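Local coordinates for protein nisin leader peptide-processing serine protease NisP (Lactococcus lactis subsp. lactis, PDB 4MZD) that probably acts as a subtilisin-like serine endopeptidase that removes the leader peptide from the lantibiotic nisin during its biosynthesis, at residues G125-E130 with L180-W185; D143-G148 with R174-N179; D67-Q72 with N160-A165. One frame throughout, in Å; residues are numbered along the deposited sequence.

How the contacts relate
Contacts 1 and 2 adjoin on the same side of the chain's centre, their own centres about 12 Å apart. They meet where Ser181 OG lies 2.7 Å from Val175 O, a probable hydrogen bond, and where Ser181 CB packs on Phe176. Contact 2 holds His147 of the predicted charge-relay triad, and the side chain of Phe176 comes within about 5 Å of that of Asp100; in contact 1, the side chain of Ser181 is about 9 Å from that of Asp100. Contact 3 stands apart, with centres about 23 Å from contact 2 and 34 Å from contact 1, on the far side of the chain's centre from contact 1 and away from the triad.

Contact 1: residues G125-E130 with L180-W185; sequences GGFDNE and LSKSEW
With CG anti to the backbone N (chi1 -176°), Phe127 carries its ring to Leu180 and Lys182, while the Lys182 chain, bent at its second torsion, turns the amine to Asp128. The contact belongs to the subtilisin-like catalytic domain and joins the loop after strand 117-120 to the start of helix 183-195, where Lys182 occupies the N-cap position. Leu180 CB sits over one face of the Phe127 ring, 3.6 Å from its centroid and 16° off the normal, a CH-pi contact over the face, displaced somewhat toward the rim. Asp128 OD2 lies above the opposite face, displaced toward the rim, and so the ring is bracketed by an apolar group and a carboxylate oxygen. Near the ring plane, Ser181 O approaches the edge at CE1 at 3.3 Å. The lysine chain crosses the phenylalanine at about a right angle, its CE 3.4 Å from Phe127 CE1.

Deeper in, Trp185 presents its six-membered ring to the backbone: Phe127 N lies in the indole plane at the edge, 3.6 Å from Trp185 CH2. The hydrogen-bond partner of that amide is Glu131 OE1; its contact with the indole edge is van der Waals packing. On the exposed side, Lys182 NZ forms a salt bridge with Asp128 OD2 at 2.8 Å, meeting the oxygen on its syn side, 31° out of the carboxylate plane.

Contact 2: residues D143-G148 with R174-N179; sequences DKMGHG and RVFGEN
Met145 lays its thioether across the base of Phe176 at an oblique angle, with SD 3.7 Å from Phe176 CB. The sulfur stands 5.1 Å from the ring centroid and 49° off its normal, a Met-aromatic contact in which the sulfur is neither over the face nor at the edge. With CG beside its own backbone N (chi1 -71°), the methionine chain is directed at Gly177, where CG comes 3.1 Å from Gly177 O.

Lys144 runs in a different direction. Its aliphatic part crosses Glu178 at about a right angle, CB to CG, and a bend at the last torsion (chi4 90°) turns the amine beside the Arg174 guanidinium, where Glu134 is its salt-bridge partner. Lys144 NZ and Arg174 NH1 lie 3.8 Å apart because both form salt bridges to the carboxylate of Glu134, through OE2 and OE1 respectively. Arg174 also donates from NH2 to Phe176 O at 3.0 Å, while its NE is bonded to Asp140 O; all three guanidinium nitrogens have partners, which should hold its orientation.

No direct hydrogen bond joins the segments, and waters take over: one links Lys144 N to Gly177 O, another Lys144 O to Glu178 OE2. Within 143-148, Asp143 OD1 accepts from Met145 N, forming an Asx turn, and from Gly146 N, both from the same face of the carboxylate; Ser101 also binds this oxygen. These bonds probably steady the turn leading into the helix of His147, whose ND1 meets Asp100 in the predicted charge-relay system.

The contact joins the N-terminal end of helix 147-156 to the loop leaving strand 169-174, while the C-terminal strand 486-487 touches Met145, His147 and Phe176 through Val487.

Contact 3: residues D67-Q72 with N160-A165; sequences DFWDYQ and NILGVA
Gln72 grips the backbone of Leu162 with both ends of its amide, and this is the tight part of the contact. Its OE1 accepts from Leu162 N at 2.9 Å, a nearly straight bond (169° at the hydrogen), and its NE2 donates to Leu162 O at 2.9 Å. This two-point match satisfies both main-chain polar atoms of one buried residue and fixes which way the glutamine amide is turned. The side chain reaches so far because it is extended beyond CG (chi2 -170°). It crosses Ile161 at about a right angle, OE1 lying 3.3 Å from Ile161 CB.

One backbone-to-backbone bond adds to this: Phe68 N donates to Asn160 O at 2.8 Å. Beside it, Phe68 CB rests 3.8 Å from Ile161 CG2, and Trp69 CE3 meets Leu162 CD1 at an oblique angle.

Toward solvent the fit slackens. Asp67 and Asn160 lie side by side, pointing the same way with carboxylate and amide planes almost parallel, 4° apart, but their nearest side-chain atoms, Asp67 OD2 and Asn160 OD1, are 3.9 Å apart. Asn160 directs its ND2 to Tyr346 instead.

This part of the subtilisin-like fold lies away from the triad. The contact fastens the turn leading into helix 73-79 to the loop between helix 147-156 and strand 169-174; Trp69 also packs on helix 73-79, while Phe68 and Ile161 meet Phe338 of strand 337-340.

Contact 1: residues G125-E130 with L180-W185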
loop_
_atom_site.group_PDB
_atom_site.type_symbol
_atom_site.label_atom_id
_atom_site.label_comp_id
_atom_site.label_asym_id
_atom_site.label_seq_id
_atom_site.Cartn_x
_atom_site.Cartn_y
_atom_site.Cartn_z
ATOM N N GLY A 125 -20.275 -0.049 -14.213
ATOM C CA GLY A 125 -20.237 1.400 -14.279
ATOM C C GLY A 125 -19.104 2.029 -13.488
ATOM O O GLY A 125 -18.885 3.235 -13.582
ATOM N N GLY A 126 -18.387 1.227 -12.702
ATOM C CA GLY A 126 -17.257 1.732 -11.942
ATOM C C GLY A 126 -17.636 2.803 -10.930
ATOM O O GLY A 126 -18.677 2.721 -10.274
ATOM N N PHE A 127 -16.785 3.814 -10.802
ATOM C CA PHE A 127 -16.968 4.853 -9.798
ATOM C C PHE A 127 -18.154 5.738 -10.169
ATOM O O PHE A 127 -18.067 6.525 -11.110
ATOM C CB PHE A 127 -15.690 5.685 -9.682
ATOM C CG PHE A 127 -15.732 6.721 -8.602
ATOM C CD1 PHE A 127 -15.453 6.385 -7.283
ATOM C CD2 PHE A 127 -16.030 8.042 -8.903
ATOM C CE1 PHE A 127 -15.477 7.346 -6.284
ATOM C CE2 PHE A 127 -16.056 9.007 -7.910
ATOM C CZ PHE A 127 -15.781 8.658 -6.598
ATOM N N ASP A 128 -19.255 5.584 -9.432
ATOM C CA ASP A 128 -20.474 6.373 -9.625
ATOM C C ASP A 128 -20.861 6.500 -11.101
ATOM O O ASP A 128 -21.232 7.571 -11.588
ATOM C CB ASP A 128 -20.360 7.730 -8.925
ATOM C CG ASP A 128 -20.415 7.607 -7.411
ATOM O OD1 ASP A 128 -20.936 6.586 -6.908
ATOM O OD2 ASP A 128 -19.936 8.521 -6.712
ATOM N N ASN A 129 -20.780 5.371 -11.796
ATOM C CA ASN A 129 -21.208 5.249 -13.188
ATOM C C ASN A 129 -20.456 6.099 -14.194
ATOM O O ASN A 129 -20.975 6.404 -15.265
ATOM C CB ASN A 129 -22.718 5.446 -13.325
ATOM C CG ASN A 129 -23.482 4.170 -13.078
ATOM O OD1 ASN A 129 -23.220 3.148 -13.716
ATOM N ND2 ASN A 129 -24.396 4.202 -12.123
ATOM N N GLU A 130 -19.227 6.462 -13.859
ATOM C CA GLU A 130 -18.398 7.240 -14.766
ATOM C C GLU A 130 -17.597 6.341 -15.699
ATOM O O GLU A 130 -16.916 6.821 -16.605
ATOM C CB GLU A 130 -17.484 8.161 -13.960
ATOM C CG GLU A 130 -18.278 9.074 -13.046
ATOM C CD GLU A 130 -17.421 9.934 -12.149
ATOM O OE1 GLU A 130 -16.182 9.936 -12.320
ATOM O OE2 GLU A 130 -17.996 10.612 -11.266
ATOM N N LEU A 180 -11.217 6.355 -9.457
ATOM C CA LEU A 180 -11.391 6.320 -8.010
ATOM C C LEU A 180 -12.123 5.058 -7.545
ATOM O O LEU A 180 -12.665 4.290 -8.347
ATOM C CB LEU A 180 -12.102 7.587 -7.539
ATOM C CG LEU A 180 -11.338 8.880 -7.846
ATOM C CD1 LEU A 180 -12.232 10.095 -7.675
ATOM C CD2 LEU A 180 -10.094 8.987 -6.970
ATOM N N SER A 181 -12.130 4.857 -6.233
ATOM C CA SER A 181 -12.770 3.703 -5.629
ATOM C C SER A 181 -13.679 4.157 -4.487
ATOM O O SER A 181 -13.827 5.352 -4.236
ATOM C CB SER A 181 -11.700 2.703 -5.165
ATOM O OG SER A 181 -12.265 1.532 -4.603
ATOM N N LYS A 182 -14.304 3.188 -3.828
ATOM C CA LYS A 182 -15.263 3.448 -2.751
ATOM C C LYS A 182 -14.953 2.553 -1.564
ATOM O O LYS A 182 -14.522 1.414 -1.738
ATOM C CB LYS A 182 -16.695 3.156 -3.214
ATOM C CG LYS A 182 -17.210 4.062 -4.318
ATOM C CD LYS A 182 -17.566 5.443 -3.795
ATOM C CE LYS A 182 -18.375 6.218 -4.821
ATOM N NZ LYS A 182 -18.773 7.553 -4.299
ATOM N N SER A 183 -15.204 3.051 -0.355
ATOM C CA SER A 183 -14.951 2.249 0.833
ATOM C C SER A 183 -15.810 0.990 0.861
ATOM O O SER A 183 -15.386 -0.033 1.382
ATOM C CB SER A 183 -15.153 3.064 2.112
ATOM O OG SER A 183 -16.497 3.481 2.248
ATOM N N GLU A 184 -17.020 1.053 0.313
ATOM C CA GLU A 184 -17.859 -0.141 0.266
ATOM C C GLU A 184 -17.152 -1.267 -0.488
ATOM O O GLU A 184 -17.217 -2.429 -0.089
ATOM C CB GLU A 184 -19.219 0.166 -0.374
ATOM C CG GLU A 184 -20.284 -0.913 -0.169
ATOM C CD GLU A 184 -20.279 -1.993 -1.242
ATOM O OE1 GLU A 184 -19.663 -1.793 -2.311
ATOM O OE2 GLU A 184 -20.914 -3.050 -1.018
ATOM N N TRP A 185 -16.477 -0.921 -1.580
ATOM C CA TRP A 185 -15.794 -1.934 -2.375
ATOM C C TRP A 185 -14.556 -2.443 -1.637
ATOM O O TRP A 185 -14.283 -3.646 -1.617
ATOM C CB TRP A 185 -15.370 -1.406 -3.744
ATOM C CG TRP A 185 -16.325 -0.541 -4.502
ATOM C CD1 TRP A 185 -17.642 -0.274 -4.226
ATOM C CD2 TRP A 185 -15.995 0.205 -5.669
ATOM N NE1 TRP A 185 -18.146 0.594 -5.174
ATOM C CE2 TRP A 185 -17.149 0.906 -6.065
ATOM C CE3 TRP A 185 -14.824 0.343 -6.428
ATOM C CZ2 TRP A 185 -17.163 1.742 -7.181
ATOM C CZ3 TRP A 185 -14.838 1.166 -7.536
ATOM C CH2 TRP A 185 -15.997 1.863 -7.897
#

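Contact 2: residues D143-G148 with R174-N179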
loop_
_atom_site.group_PDB
_atom_site.type_symbol
_atom_site.label_atom_id
_atom_site.label_comp_id
_atom_site.label_asym_id
_atom_site.label_seq_id
_atom_site.Cartn_x
_atom_site.Cartn_y
_atom_site.Cartn_z
ATOM N N ASP A 143 -5.582 -5.284 -14.914
ATOM C CA ASP A 143 -5.148 -3.971 -14.456
ATOM C C ASP A 143 -5.190 -2.978 -15.612
ATOM O O ASP A 143 -4.358 -3.036 -16.524
ATOM C CB ASP A 143 -3.729 -4.089 -13.902
ATOM C CG ASP A 143 -3.188 -2.788 -13.362
ATOM O OD1 ASP A 143 -3.951 -1.802 -13.237
ATOM O OD2 ASP A 143 -1.982 -2.761 -13.047
ATOM N N LYS A 144 -6.159 -2.066 -15.565
ATOM C CA LYS A 144 -6.314 -1.043 -16.597
ATOM C C LYS A 144 -5.448 0.193 -16.329
ATOM O O LYS A 144 -5.289 1.046 -17.200
ATOM C CB LYS A 144 -7.780 -0.600 -16.689
ATOM C CG LYS A 144 -8.783 -1.686 -17.061
ATOM C CD LYS A 144 -10.186 -1.078 -17.165
ATOM C CE LYS A 144 -11.224 -2.059 -17.708
ATOM N NZ LYS A 144 -11.906 -2.858 -16.645
ATOM N N MET A 145 -4.917 0.299 -15.116
ATOM C CA MET A 145 -4.224 1.501 -14.658
ATOM C C MET A 145 -2.707 1.355 -14.689
ATOM O O MET A 145 -1.994 2.218 -15.209
ATOM C CB MET A 145 -4.666 1.846 -13.230
ATOM C CG MET A 145 -6.086 2.383 -13.110
ATOM S SD MET A 145 -6.591 2.843 -11.416
ATOM C CE MET A 145 -5.021 3.306 -10.726
ATOM N N GLY A 146 -2.224 0.264 -14.103
ATOM C CA GLY A 146 -0.803 0.036 -13.919
ATOM C C GLY A 146 -0.455 -0.085 -12.449
ATOM O O GLY A 146 0.458 -0.816 -12.072
ATOM N N HIS A 147 -1.206 0.627 -11.610
ATOM C CA HIS A 147 -0.870 0.749 -10.204
ATOM C C HIS A 147 -0.782 -0.610 -9.504
ATOM O O HIS A 147 0.171 -0.886 -8.776
ATOM C CB HIS A 147 -1.893 1.648 -9.512
ATOM C CG HIS A 147 -1.494 2.048 -8.133
ATOM N ND1 HIS A 147 -1.915 1.368 -7.013
ATOM C CD2 HIS A 147 -0.699 3.049 -7.692
ATOM C CE1 HIS A 147 -1.406 1.940 -5.938
ATOM N NE2 HIS A 147 -0.659 2.959 -6.323
ATOM N N GLY A 148 -1.777 -1.464 -9.723
ATOM C CA GLY A 148 -1.802 -2.757 -9.063
ATOM C C GLY A 148 -0.638 -3.646 -9.461
ATOM O O GLY A 148 -0.116 -4.416 -8.649
ATOM N N ARG A 174 -9.575 -6.625 -7.093
ATOM C CA ARG A 174 -9.609 -5.380 -7.846
ATOM C C ARG A 174 -10.688 -4.442 -7.322
ATOM O O ARG A 174 -11.869 -4.802 -7.279
ATOM C CB ARG A 174 -9.825 -5.649 -9.336
ATOM C CG ARG A 174 -9.739 -4.389 -10.181
ATOM C CD ARG A 174 -9.563 -4.641 -11.666
ATOM N NE ARG A 174 -10.778 -5.084 -12.339
ATOM C CZ ARG A 174 -11.697 -4.280 -12.874
ATOM N NH1 ARG A 174 -12.745 -4.811 -13.489
ATOM N NH2 ARG A 174 -11.571 -2.965 -12.820
ATOM N N VAL A 175 -10.265 -3.236 -6.940
ATOM C CA VAL A 175 -11.173 -2.213 -6.433
ATOM C C VAL A 175 -11.062 -0.890 -7.192
ATOM O O VAL A 175 -11.693 0.094 -6.813
ATOM C CB VAL A 175 -11.005 -1.968 -4.911
ATOM C CG1 VAL A 175 -11.306 -3.239 -4.128
ATOM C CG2 VAL A 175 -9.617 -1.428 -4.591
ATOM N N PHE A 176 -10.273 -0.861 -8.260
ATOM C CA PHE A 176 -10.220 0.302 -9.141
ATOM C C PHE A 176 -10.441 -0.141 -10.571
ATOM O O PHE A 176 -9.979 -1.213 -10.979
ATOM C CB PHE A 176 -8.858 1.001 -9.108
ATOM C CG PHE A 176 -8.544 1.688 -7.812
ATOM C CD1 PHE A 176 -8.872 3.023 -7.613
ATOM C CD2 PHE A 176 -7.906 1.002 -6.793
ATOM C CE1 PHE A 176 -8.567 3.658 -6.425
ATOM C CE2 PHE A 176 -7.613 1.622 -5.597
ATOM C CZ PHE A 176 -7.938 2.956 -5.415
ATOM N N GLY A 177 -11.120 0.718 -11.327
ATOM C CA GLY A 177 -11.169 0.627 -12.770
ATOM C C GLY A 177 -10.048 1.487 -13.316
ATOM O O GLY A 177 -8.898 1.062 -13.372
ATOM N N GLU A 178 -10.371 2.722 -13.687
ATOM C CA GLU A 178 -9.351 3.640 -14.173
ATOM C C GLU A 178 -9.212 4.904 -13.338
ATOM O O GLU A 178 -8.343 5.733 -13.616
ATOM C CB GLU A 178 -9.600 3.997 -15.635
ATOM C CG GLU A 178 -9.406 2.832 -16.563
ATOM C CD GLU A 178 -9.618 3.225 -17.997
ATOM O OE1 GLU A 178 -10.763 3.579 -18.353
ATOM O OE2 GLU A 178 -8.638 3.202 -18.768
ATOM N N ASN A 179 -10.049 5.071 -12.321
ATOM C CA ASN A 179 -9.928 6.288 -11.526
ATOM C C ASN A 179 -10.041 6.090 -10.020
ATOM O O ASN A 179 -9.064 5.718 -9.376
ATOM C CB ASN A 179 -10.846 7.414 -12.040
ATOM C CG ASN A 179 -12.326 7.118 -11.841
ATOM O OD1 ASN A 179 -12.810 6.047 -12.199
ATOM N ND2 ASN A 179 -13.051 8.076 -11.260
HETATM O O HOH W 1 -7.747 -1.459 -13.385
HETATM O O HOH W 2 -14.582 -4.494 -16.257
HETATM O O HOH W 3 -6.154 3.953 -17.280
#

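Contact 3: residues D67-Q72 with N160-A165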
loop_
_atom_site.group_PDB
_atom_site.type_symbol
_atom_site.label_atom_id
_atom_site.label_comp_id
_atom_site.label_asym_id
_atom_site.label_seq_id
_atom_site.Cartn_x
_atom_site.Cartn_y
_atom_site.Cartn_z
ATOM N N ASP A 67 18.507 -8.590 -14.403
ATOM C CA ASP A 67 19.145 -7.528 -15.171
ATOM C C ASP A 67 19.030 -6.148 -14.556
ATOM O O ASP A 67 19.934 -5.330 -14.716
ATOM C CB ASP A 67 18.563 -7.465 -16.577
ATOM C CG ASP A 67 18.873 -8.691 -17.389
ATOM O OD1 ASP A 67 19.967 -9.274 -17.204
ATOM O OD2 ASP A 67 18.024 -9.063 -18.221
ATOM N N PHE A 68 17.918 -5.874 -13.881
ATOM C CA PHE A 68 17.656 -4.514 -13.424
ATOM C C PHE A 68 17.790 -4.346 -11.909
ATOM O O PHE A 68 17.425 -3.307 -11.357
ATOM C CB PHE A 68 16.283 -4.048 -13.922
ATOM C CG PHE A 68 16.167 -3.988 -15.432
ATOM C CD1 PHE A 68 17.214 -3.521 -16.216
ATOM C CD2 PHE A 68 15.005 -4.407 -16.067
ATOM C CE1 PHE A 68 17.097 -3.465 -17.605
ATOM C CE2 PHE A 68 14.884 -4.347 -17.450
ATOM C CZ PHE A 68 15.934 -3.878 -18.214
ATOM N N TRP A 69 18.337 -5.351 -11.233
ATOM C CA TRP A 69 18.580 -5.241 -9.801
ATOM C C TRP A 69 19.355 -3.973 -9.447
ATOM O O TRP A 69 19.070 -3.322 -8.440
ATOM C CB TRP A 69 19.331 -6.475 -9.303
ATOM C CG TRP A 69 19.842 -6.362 -7.909
ATOM C CD1 TRP A 69 21.145 -6.262 -7.522
ATOM C CD2 TRP A 69 19.064 -6.338 -6.708
ATOM N NE1 TRP A 69 21.229 -6.184 -6.155
ATOM C CE2 TRP A 69 19.966 -6.233 -5.629
ATOM C CE3 TRP A 69 17.694 -6.406 -6.438
ATOM C CZ2 TRP A 69 19.543 -6.190 -4.303
ATOM C CZ3 TRP A 69 17.275 -6.361 -5.118
ATOM C CH2 TRP A 69 18.197 -6.255 -4.069
ATOM N N ASP A 70 20.330 -3.612 -10.275
ATOM C CA ASP A 70 21.151 -2.440 -9.988
ATOM C C ASP A 70 20.361 -1.136 -9.947
ATOM O O ASP A 70 20.807 -0.159 -9.345
ATOM C CB ASP A 70 22.299 -2.330 -10.995
ATOM C CG ASP A 70 23.353 -3.399 -10.792
ATOM O OD1 ASP A 70 23.478 -3.895 -9.653
ATOM O OD2 ASP A 70 24.064 -3.732 -11.765
ATOM N N TYR A 71 19.192 -1.122 -10.581
ATOM C CA TYR A 71 18.329 0.055 -10.566
ATOM C C TYR A 71 17.485 0.127 -9.296
ATOM O O TYR A 71 16.835 1.138 -9.044
ATOM C CB TYR A 71 17.377 0.043 -11.767
ATOM C CG TYR A 71 18.035 0.224 -13.113
ATOM C CD1 TYR A 71 19.055 1.152 -13.291
ATOM C CD2 TYR A 71 17.620 -0.513 -14.211
ATOM C CE1 TYR A 71 19.657 1.327 -14.523
ATOM C CE2 TYR A 71 18.216 -0.352 -15.444
ATOM C CZ TYR A 71 19.234 0.567 -15.595
ATOM O OH TYR A 71 19.821 0.725 -16.825
ATOM N N GLN A 72 17.489 -0.938 -8.499
ATOM C CA GLN A 72 16.578 -1.054 -7.360
ATOM C C GLN A 72 17.198 -0.594 -6.044
ATOM O O GLN A 72 17.285 -1.358 -5.085
ATOM C CB GLN A 72 16.065 -2.488 -7.238
ATOM C CG GLN A 72 15.283 -2.954 -8.438
ATOM C CD GLN A 72 14.604 -4.266 -8.166
ATOM O OE1 GLN A 72 15.120 -5.330 -8.502
ATOM N NE2 GLN A 72 13.440 -4.206 -7.536
ATOM N N ASN A 160 13.517 -9.996 -13.817
ATOM C CA ASN A 160 14.408 -8.906 -14.187
ATOM C C ASN A 160 14.547 -7.866 -13.077
ATOM O O ASN A 160 15.574 -7.184 -12.980
ATOM C CB ASN A 160 13.949 -8.292 -15.505
ATOM C CG ASN A 160 13.758 -9.341 -16.586
ATOM O OD1 ASN A 160 14.588 -10.234 -16.750
ATOM N ND2 ASN A 160 12.660 -9.246 -17.320
ATOM N N ILE A 161 13.501 -7.745 -12.256
ATOM C CA ILE A 161 13.607 -7.087 -10.959
ATOM C C ILE A 161 13.158 -8.072 -9.892
ATOM O O ILE A 161 12.554 -9.111 -10.197
ATOM C CB ILE A 161 12.775 -5.781 -10.851
ATOM C CG1 ILE A 161 11.275 -6.065 -10.865
ATOM C CG2 ILE A 161 13.169 -4.795 -11.931
ATOM C CD1 ILE A 161 10.451 -4.890 -10.423
ATOM N N LEU A 162 13.465 -7.735 -8.644
ATOM C CA LEU A 162 13.090 -8.549 -7.493
ATOM C C LEU A 162 12.216 -7.751 -6.539
ATOM O O LEU A 162 12.501 -6.584 -6.231
ATOM C CB LEU A 162 14.333 -9.009 -6.732
ATOM C CG LEU A 162 15.222 -9.972 -7.513
ATOM C CD1 LEU A 162 16.524 -10.214 -6.770
ATOM C CD2 LEU A 162 14.510 -11.284 -7.801
ATOM N N GLY A 163 11.155 -8.383 -6.058
ATOM C CA GLY A 163 10.370 -7.842 -4.967
ATOM C C GLY A 163 11.014 -8.157 -3.630
ATOM O O GLY A 163 12.110 -8.730 -3.580
ATOM N N VAL A 164 10.351 -7.803 -2.534
ATOM C CA VAL A 164 10.906 -8.118 -1.224
ATOM C C VAL A 164 10.864 -9.613 -0.931
ATOM O O VAL A 164 11.665 -10.113 -0.139
ATOM C CB VAL A 164 10.195 -7.367 -0.071
ATOM C CG1 VAL A 164 10.521 -5.882 -0.110
ATOM C CG2 VAL A 164 8.693 -7.648 -0.056
ATOM N N ALA A 165 9.900 -10.309 -1.538
ATOM C CA ALA A 165 9.678 -11.728 -1.286
ATOM C C ALA A 165 9.470 -12.403 -2.639
ATOM O O ALA A 165 8.345 -12.774 -3.002
ATOM C CB ALA A 165 8.465 -11.919 -0.383
#